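Local coordinates for protein vinylacetyl-CoA Delta-isomerase (Nitrosopumilus maritimus SCM1, PDB 6VJR) that probably acts as a 4-hydroxybutyryl-CoA dehydratase and vinylacetyl-CoA Delta-isomerase, binding FAD, a [4Fe-4S] cluster and an iron ion, at residues Thr148-Gly152 with Asp165-Arg169; Glu175-Ser181 with Asp260-Trp266. The contacts are given in a common frame with arbitrary orientation. Residues are numbered along the deposited sequence.

Interaction 1: residues Thr148-Gly152 with Asp165-Arg169. With FAD (flavin-adenine dinucleotide), chain F.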
loop_
_atom_site.group_PDB
_atom_site.type_symbol
_atom_site.label_atom_id
_atom_site.label_comp_id
_atom_site.label_asym_id
_atom_site.label_seq_id
_atom_site.Cartn_x
_atom_site.Cartn_y
_atom_site.Cartn_z
ATOM N N THR A 148 -5.195 8.413 30.144
ATOM C CA THR A 148 -4.598 7.089 30.058
ATOM C C THR A 148 -3.812 6.712 31.304
ATOM O O THR A 148 -2.747 7.256 31.569
ATOM C CB THR A 148 -3.698 7.012 28.835
ATOM O OG1 THR A 148 -4.325 7.536 27.669
ATOM C CG2 THR A 148 -3.261 5.578 28.619
ATOM N N ASP A 149 -4.279 5.642 31.972
ATOM C CA ASP A 149 -3.599 5.034 33.102
ATOM C C ASP A 149 -2.549 4.060 32.560
ATOM O O ASP A 149 -2.485 3.761 31.362
ATOM C CB ASP A 149 -4.568 4.257 33.987
ATOM C CG ASP A 149 -5.800 5.075 34.350
ATOM O OD1 ASP A 149 -6.703 5.127 33.491
ATOM O OD2 ASP A 149 -5.785 5.744 35.399
ATOM N N PRO A 150 -1.635 3.573 33.417
ATOM C CA PRO A 150 -0.663 2.577 32.982
ATOM C C PRO A 150 -1.279 1.267 32.493
ATOM O O PRO A 150 -0.706 0.685 31.580
ATOM C CB PRO A 150 0.241 2.404 34.192
ATOM C CG PRO A 150 0.086 3.699 34.953
ATOM C CD PRO A 150 -1.360 4.036 34.766
ATOM N N LYS A 151 -2.335 0.816 33.171
ATOM C CA LYS A 151 -3.239 -0.248 32.766
ATOM C C LYS A 151 -2.801 -1.684 33.103
ATOM O O LYS A 151 -3.621 -2.584 32.941
ATOM C CB LYS A 151 -3.610 -0.204 31.276
ATOM C CG LYS A 151 -4.357 1.063 30.873
ATOM C CD LYS A 151 -4.963 1.048 29.482
ATOM C CE LYS A 151 -3.987 0.745 28.445
ATOM N NZ LYS A 151 -4.462 0.794 27.043
ATOM N N GLY A 152 -1.551 -1.965 33.458
ATOM C CA GLY A 152 -1.188 -3.318 33.875
ATOM C C GLY A 152 -1.422 -4.366 32.792
ATOM O O GLY A 152 -0.915 -4.265 31.662
ATOM N N ASP A 165 -4.251 0.038 41.915
ATOM C CA ASP A 165 -3.788 1.373 41.576
ATOM C C ASP A 165 -3.384 1.498 40.104
ATOM O O ASP A 165 -3.050 2.586 39.665
ATOM C CB ASP A 165 -2.614 1.773 42.451
ATOM C CG ASP A 165 -2.939 1.898 43.931
ATOM O OD1 ASP A 165 -4.122 2.169 44.253
ATOM O OD2 ASP A 165 -2.010 1.693 44.746
ATOM N N LEU A 166 -3.402 0.399 39.312
ATOM C CA LEU A 166 -2.940 0.457 37.930
ATOM C C LEU A 166 -3.897 1.225 37.018
ATOM O O LEU A 166 -3.538 1.604 35.889
ATOM C CB LEU A 166 -2.616 -0.923 37.385
ATOM C CG LEU A 166 -1.393 -1.601 38.004
ATOM C CD1 LEU A 166 -1.256 -3.097 37.715
ATOM C CD2 LEU A 166 -0.160 -0.894 37.503
ATOM N N PHE A 167 -5.109 1.470 37.530
ATOM C CA PHE A 167 -5.993 2.505 37.034
ATOM C C PHE A 167 -6.301 3.416 38.218
ATOM O O PHE A 167 -6.468 2.936 39.352
ATOM C CB PHE A 167 -7.306 1.926 36.490
ATOM C CG PHE A 167 -7.215 1.114 35.213
ATOM C CD1 PHE A 167 -6.723 -0.189 35.243
ATOM C CD2 PHE A 167 -7.659 1.623 34.012
ATOM C CE1 PHE A 167 -6.692 -0.951 34.097
ATOM C CE2 PHE A 167 -7.588 0.861 32.851
ATOM C CZ PHE A 167 -7.140 -0.436 32.914
ATOM N N THR A 168 -6.445 4.707 37.945
ATOM C CA THR A 168 -6.659 5.721 38.967
ATOM C C THR A 168 -8.033 5.578 39.634
ATOM O O THR A 168 -9.065 5.425 38.979
ATOM C CB THR A 168 -6.462 7.096 38.321
ATOM O OG1 THR A 168 -5.115 7.213 37.876
ATOM C CG2 THR A 168 -6.721 8.233 39.291
ATOM N N ARG A 169 -8.035 5.625 40.964
ATOM C CA ARG A 169 -9.246 5.373 41.734
ATOM C C ARG A 169 -9.368 6.279 42.961
ATOM O O ARG A 169 -8.397 6.836 43.464
ATOM C CB ARG A 169 -9.266 3.922 42.211
ATOM C CG ARG A 169 -8.104 3.614 43.150
ATOM C CD ARG A 169 -8.006 2.132 43.436
ATOM N NE ARG A 169 -6.878 1.770 44.309
ATOM C CZ ARG A 169 -6.992 1.354 45.562
ATOM N NH1 ARG A 169 -8.157 0.989 45.994
ATOM N NH2 ARG A 169 -5.939 1.171 46.334
HETATM P PA FAD F . -1.442 -0.563 24.747
HETATM O O1A FAD F . -2.861 -0.473 25.131
HETATM O O2A FAD F . -0.543 -1.335 25.626
HETATM O O5B FAD F . -1.426 -0.992 23.213
HETATM C C5B FAD F . -0.417 -1.880 22.673
HETATM C C4B FAD F . -1.066 -2.774 21.658
HETATM O O4B FAD F . -1.921 -3.728 22.334
HETATM C C3B FAD F . -1.943 -2.095 20.589
HETATM O O3B FAD F . -1.802 -2.763 19.332
HETATM C C2B FAD F . -3.354 -2.288 21.132
HETATM O O2B FAD F . -4.411 -2.238 20.186
HETATM C C1B FAD F . -3.230 -3.669 21.780
HETATM N N9A FAD F . -4.164 -3.886 22.878
HETATM C C8A FAD F . -4.213 -3.295 24.123
HETATM N N7A FAD F . -5.166 -3.737 24.905
HETATM C C5A FAD F . -5.816 -4.670 24.118
HETATM C C6A FAD F . -6.930 -5.499 24.370
HETATM N N6A FAD F . -7.551 -5.537 25.549
HETATM N N1A FAD F . -7.373 -6.274 23.354
HETATM C C2A FAD F . -6.703 -6.249 22.188
HETATM N N3A FAD F . -5.627 -5.546 21.842
HETATM C C4A FAD F . -5.225 -4.756 22.857
HETATM N N1 FAD F . -2.911 9.923 26.933
HETATM C C2 FAD F . -3.459 10.858 27.779
HETATM O O2 FAD F . -4.372 10.586 28.575
HETATM N N3 FAD F . -3.024 12.166 27.692
HETATM C C4 FAD F . -2.054 12.647 26.861
HETATM O O4 FAD F . -1.657 13.798 26.928
HETATM C C4X FAD F . -1.417 11.624 26.046
HETATM N N5 FAD F . -0.432 11.994 25.221
HETATM C C5X FAD F . 0.306 10.992 24.627
HETATM C C6 FAD F . 1.490 11.297 23.939
HETATM C C7 FAD F . 2.281 10.310 23.371
HETATM C C7M FAD F . 3.600 10.675 22.734
HETATM C C8 FAD F . 1.815 8.980 23.352
HETATM C C8M FAD F . 2.595 7.909 22.646
HETATM C C9 FAD F . 0.614 8.663 23.943
HETATM C C9A FAD F . -0.137 9.659 24.616
HETATM N N10 FAD F . -1.293 9.350 25.331
HETATM C C10 FAD F . -1.924 10.291 26.146
HETATM C "C1'" FAD F . -1.570 7.914 25.531
HETATM C "C2'" FAD F . -2.272 7.162 24.426
HETATM O "O2'" FAD F . -3.665 7.462 24.517
HETATM C "C3'" FAD F . -2.034 5.654 24.590
HETATM O "O3'" FAD F . -0.673 5.435 24.267
HETATM C "C4'" FAD F . -2.991 4.749 23.798
HETATM O "O4'" FAD F . -4.311 4.797 24.356
HETATM C "C5'" FAD F . -2.532 3.303 23.759
HETATM O "O5'" FAD F . -2.404 2.808 25.082
HETATM P P FAD F . -1.076 2.163 25.575
HETATM O O1P FAD F . 0.075 3.048 25.384
HETATM O O2P FAD F . -1.342 1.637 26.923
HETATM O O3P FAD F . -0.786 0.911 24.617
#
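T148 and K151, in the loop segment 148-152, belong to the FAD pocket, and residues 165-169 pack against this segment from farther along the same connection. T148 hydrogen-bonds the flavin ring and ribityl chain: its N donates to FAD O2 (2.8 Å) and its OG1 to FAD N1 (2.9 Å), while FAD O2' donates to T148 OG1 (3.2 Å). K151, a long cation suited to a diphosphate, places NZ 2.8 Å from FAD O1A. Up to T168 both segments are irregular, joining strands 143-146 and 169-173 in the N-terminal part of this 4-hydroxyphenylacetate 3-hydroxylase-type fold, and polar bonds fix their spacing. D149 OD2 accepts hydrogen bonds from T168 N (2.8 Å) and T168 OG1 (3.0 Å), and also forms a salt bridge with K184. K151 N donates to L166 O (3.1 Å). The flat F167 ring takes a CH-pi contact from K151 CA, 4.2 Å from its centroid. At G152, phi is positive and a CB would clash with L166 CD1, whereas CA can approach that methyl to 3.8 Å.

Interaction 2: residues Glu175-Ser181 with Asp260-Trp266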
loop_
_atom_site.group_PDB
_atom_site.type_symbol
_atom_site.label_atom_id
_atom_site.label_comp_id
_atom_site.label_asym_id
_atom_site.label_seq_id
_atom_site.Cartn_x
_atom_site.Cartn_y
_atom_site.Cartn_z
ATOM N N GLU A 175 -15.779 15.109 54.127
ATOM C CA GLU A 175 -16.782 16.135 53.907
ATOM C C GLU A 175 -16.335 17.166 52.866
ATOM O O GLU A 175 -17.179 17.931 52.405
ATOM C CB GLU A 175 -17.154 16.799 55.241
ATOM C CG GLU A 175 -15.998 17.518 55.944
ATOM C CD GLU A 175 -14.844 16.697 56.537
ATOM O OE1 GLU A 175 -14.956 15.454 56.756
ATOM O OE2 GLU A 175 -13.779 17.330 56.766
ATOM N N LYS A 176 -15.033 17.293 52.583
ATOM C CA LYS A 176 -14.538 18.369 51.739
ATOM C C LYS A 176 -14.197 17.881 50.312
ATOM O O LYS A 176 -14.067 18.681 49.379
ATOM C CB LYS A 176 -13.270 18.945 52.384
ATOM C CG LYS A 176 -13.436 19.674 53.720
ATOM C CD LYS A 176 -14.355 20.873 53.607
ATOM C CE LYS A 176 -14.342 21.768 54.802
ATOM N NZ LYS A 176 -15.557 22.581 54.793
ATOM N N GLY A 177 -14.045 16.568 50.116
ATOM C CA GLY A 177 -13.687 16.061 48.790
ATOM C C GLY A 177 -13.230 14.612 48.816
ATOM O O GLY A 177 -13.517 13.889 49.763
ATOM N N VAL A 178 -12.576 14.206 47.723
ATOM C CA VAL A 178 -12.091 12.844 47.532
ATOM C C VAL A 178 -10.562 12.824 47.550
ATOM O O VAL A 178 -9.892 13.842 47.314
ATOM C CB VAL A 178 -12.640 12.245 46.224
ATOM C CG1 VAL A 178 -14.159 12.289 46.159
ATOM C CG2 VAL A 178 -12.058 12.955 45.024
ATOM N N TYR A 179 -10.023 11.617 47.738
ATOM C CA TYR A 179 -8.590 11.385 47.680
ATOM C C TYR A 179 -8.374 10.288 46.654
ATOM O O TYR A 179 -9.084 9.279 46.691
ATOM C CB TYR A 179 -8.042 10.938 49.045
ATOM C CG TYR A 179 -8.227 12.013 50.102
ATOM C CD1 TYR A 179 -9.442 12.138 50.753
ATOM C CD2 TYR A 179 -7.209 12.895 50.452
ATOM C CE1 TYR A 179 -9.653 13.094 51.740
ATOM C CE2 TYR A 179 -7.410 13.868 51.423
ATOM C CZ TYR A 179 -8.634 13.968 52.063
ATOM O OH TYR A 179 -8.840 14.937 52.992
ATOM N N VAL A 180 -7.467 10.542 45.692
ATOM C CA VAL A 180 -7.253 9.597 44.607
ATOM C C VAL A 180 -5.817 9.110 44.621
ATOM O O VAL A 180 -4.908 9.844 44.999
ATOM C CB VAL A 180 -7.588 10.162 43.211
ATOM C CG1 VAL A 180 -9.047 10.509 43.046
ATOM C CG2 VAL A 180 -6.720 11.349 42.830
ATOM N N SER A 181 -5.641 7.856 44.184
ATOM C CA SER A 181 -4.341 7.260 43.969
ATOM C C SER A 181 -4.348 6.532 42.627
ATOM O O SER A 181 -5.381 6.033 42.166
ATOM C CB SER A 181 -3.969 6.305 45.098
ATOM O OG SER A 181 -3.850 6.987 46.339
ATOM N N ASP A 260 -0.584 10.006 44.830
ATOM C CA ASP A 260 -0.615 9.376 46.150
ATOM C C ASP A 260 -1.561 10.170 47.046
ATOM O O ASP A 260 -1.199 11.174 47.654
ATOM C CB ASP A 260 0.769 9.275 46.754
ATOM C CG ASP A 260 0.812 8.556 48.084
ATOM O OD1 ASP A 260 -0.197 7.922 48.440
ATOM O OD2 ASP A 260 1.846 8.664 48.773
ATOM N N ARG A 261 -2.802 9.688 47.095
ATOM C CA ARG A 261 -3.803 10.230 47.998
ATOM C C ARG A 261 -3.923 11.735 47.773
ATOM O O ARG A 261 -3.965 12.526 48.736
ATOM C CB ARG A 261 -3.543 9.895 49.468
ATOM C CG ARG A 261 -3.595 8.411 49.788
ATOM C CD ARG A 261 -3.000 8.111 51.158
ATOM N NE ARG A 261 -1.550 8.351 50.996
ATOM C CZ ARG A 261 -0.579 8.245 51.888
ATOM N NH1 ARG A 261 0.644 8.596 51.534
ATOM N NH2 ARG A 261 -0.816 7.819 53.127
ATOM N N VAL A 262 -4.038 12.093 46.484
ATOM C CA VAL A 262 -4.203 13.474 46.105
ATOM C C VAL A 262 -5.633 13.907 46.409
ATOM O O VAL A 262 -6.587 13.240 46.031
ATOM C CB VAL A 262 -3.842 13.640 44.612
ATOM C CG1 VAL A 262 -4.074 15.056 44.107
ATOM C CG2 VAL A 262 -2.414 13.279 44.335
ATOM N N PHE A 263 -5.778 15.070 47.034
ATOM C CA PHE A 263 -7.070 15.606 47.404
ATOM C C PHE A 263 -7.673 16.422 46.276
ATOM O O PHE A 263 -6.994 17.257 45.673
ATOM C CB PHE A 263 -6.904 16.506 48.619
ATOM C CG PHE A 263 -8.200 17.175 49.026
ATOM C CD1 PHE A 263 -9.224 16.425 49.601
ATOM C CD2 PHE A 263 -8.390 18.541 48.855
ATOM C CE1 PHE A 263 -10.418 17.034 49.998
ATOM C CE2 PHE A 263 -9.584 19.134 49.253
ATOM C CZ PHE A 263 -10.585 18.382 49.819
ATOM N N ILE A 264 -8.955 16.168 46.029
ATOM C CA ILE A 264 -9.738 16.935 45.076
ATOM C C ILE A 264 -10.985 17.422 45.787
ATOM O O ILE A 264 -11.812 16.597 46.167
ATOM C CB ILE A 264 -10.123 16.131 43.825
ATOM C CG1 ILE A 264 -8.924 15.361 43.279
ATOM C CG2 ILE A 264 -10.753 17.057 42.789
ATOM C CD1 ILE A 264 -9.207 14.541 42.040
ATOM N N PRO A 265 -11.161 18.751 45.954
ATOM C CA PRO A 265 -12.335 19.249 46.636
ATOM C C PRO A 265 -13.569 19.038 45.763
ATOM O O PRO A 265 -13.472 18.952 44.551
ATOM C CB PRO A 265 -12.024 20.729 46.858
ATOM C CG PRO A 265 -11.088 21.079 45.746
ATOM C CD PRO A 265 -10.277 19.826 45.483
ATOM N N TRP A 266 -14.747 18.980 46.374
ATOM C CA TRP A 266 -15.967 18.709 45.633
ATOM C C TRP A 266 -16.137 19.623 44.426
ATOM O O TRP A 266 -16.655 19.197 43.403
ATOM C CB TRP A 266 -17.178 18.804 46.568
ATOM C CG TRP A 266 -17.210 17.695 47.572
ATOM C CD1 TRP A 266 -17.293 17.829 48.925
ATOM C CD2 TRP A 266 -17.146 16.275 47.308
ATOM N NE1 TRP A 266 -17.293 16.599 49.515
ATOM C CE2 TRP A 266 -17.203 15.629 48.562
ATOM C CE3 TRP A 266 -17.062 15.493 46.156
ATOM C CZ2 TRP A 266 -17.172 14.248 48.697
ATOM C CZ3 TRP A 266 -17.053 14.119 46.290
ATOM C CH2 TRP A 266 -17.101 13.512 47.543
#
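W266, F263 and V178 bury the most surface where the 177-181 part of strand 177-188 pairs antiparallel with strand 262-265 in a mixed sheet, the axes of these short segments coming within 4.6 Å. V178 and I264 form a hydrogen-bonded pair, V178 N to I264 O 3.0 Å and I264 N to V178 O 2.8 Å; V180 and V262 form the next such pair. The branched V178 side chain suits a buried strand: CG2 meets I264 CB at 3.9 Å and CG1 meets W266 CZ3 at 3.4 Å, on the face toward strand 213-218. On the other face F263 leans obliquely on Y179, F263 CD1 3.5 Å from Y179 CZ; Y179 OH is hydrogen-bonded to D174. W266 closes one end, its N donating to K176 O (3.1 Å), and its broad indole lies over G177, whose CA is 3.6 Å from the five-membered ring's centroid. A side chain there would collide with I264 O. At the other end R261 and V262 both face V180 in a G1 beta bulge, and R261 N donates to S181 OG at 3.0 Å.

Interaction 1 closes before interaction 2 opens along the chain, and their centres lie about 17 Å apart, both in the N-terminal 4-hydroxyphenylacetate 3-hydroxylase-like part of the chain. Strand 169-173 connects them: it begins at the end of segment 165-169 and pairs antiparallel with strand 177-188, whose first residues make one side of interaction 2, strand 262-265 the other. The two contacts meet directly, R169 N lying 2.9 Å from S181 O in a probable hydrogen bond. Strand 177-188 then runs on to K184, the salt-bridge partner of D149, and to T188 beside the FAD. It thus links a partly buried strand pair, away from the FAD and metal sites, with the loop that supplies T148 and K151 to the FAD, which residues of the second subunit also bind.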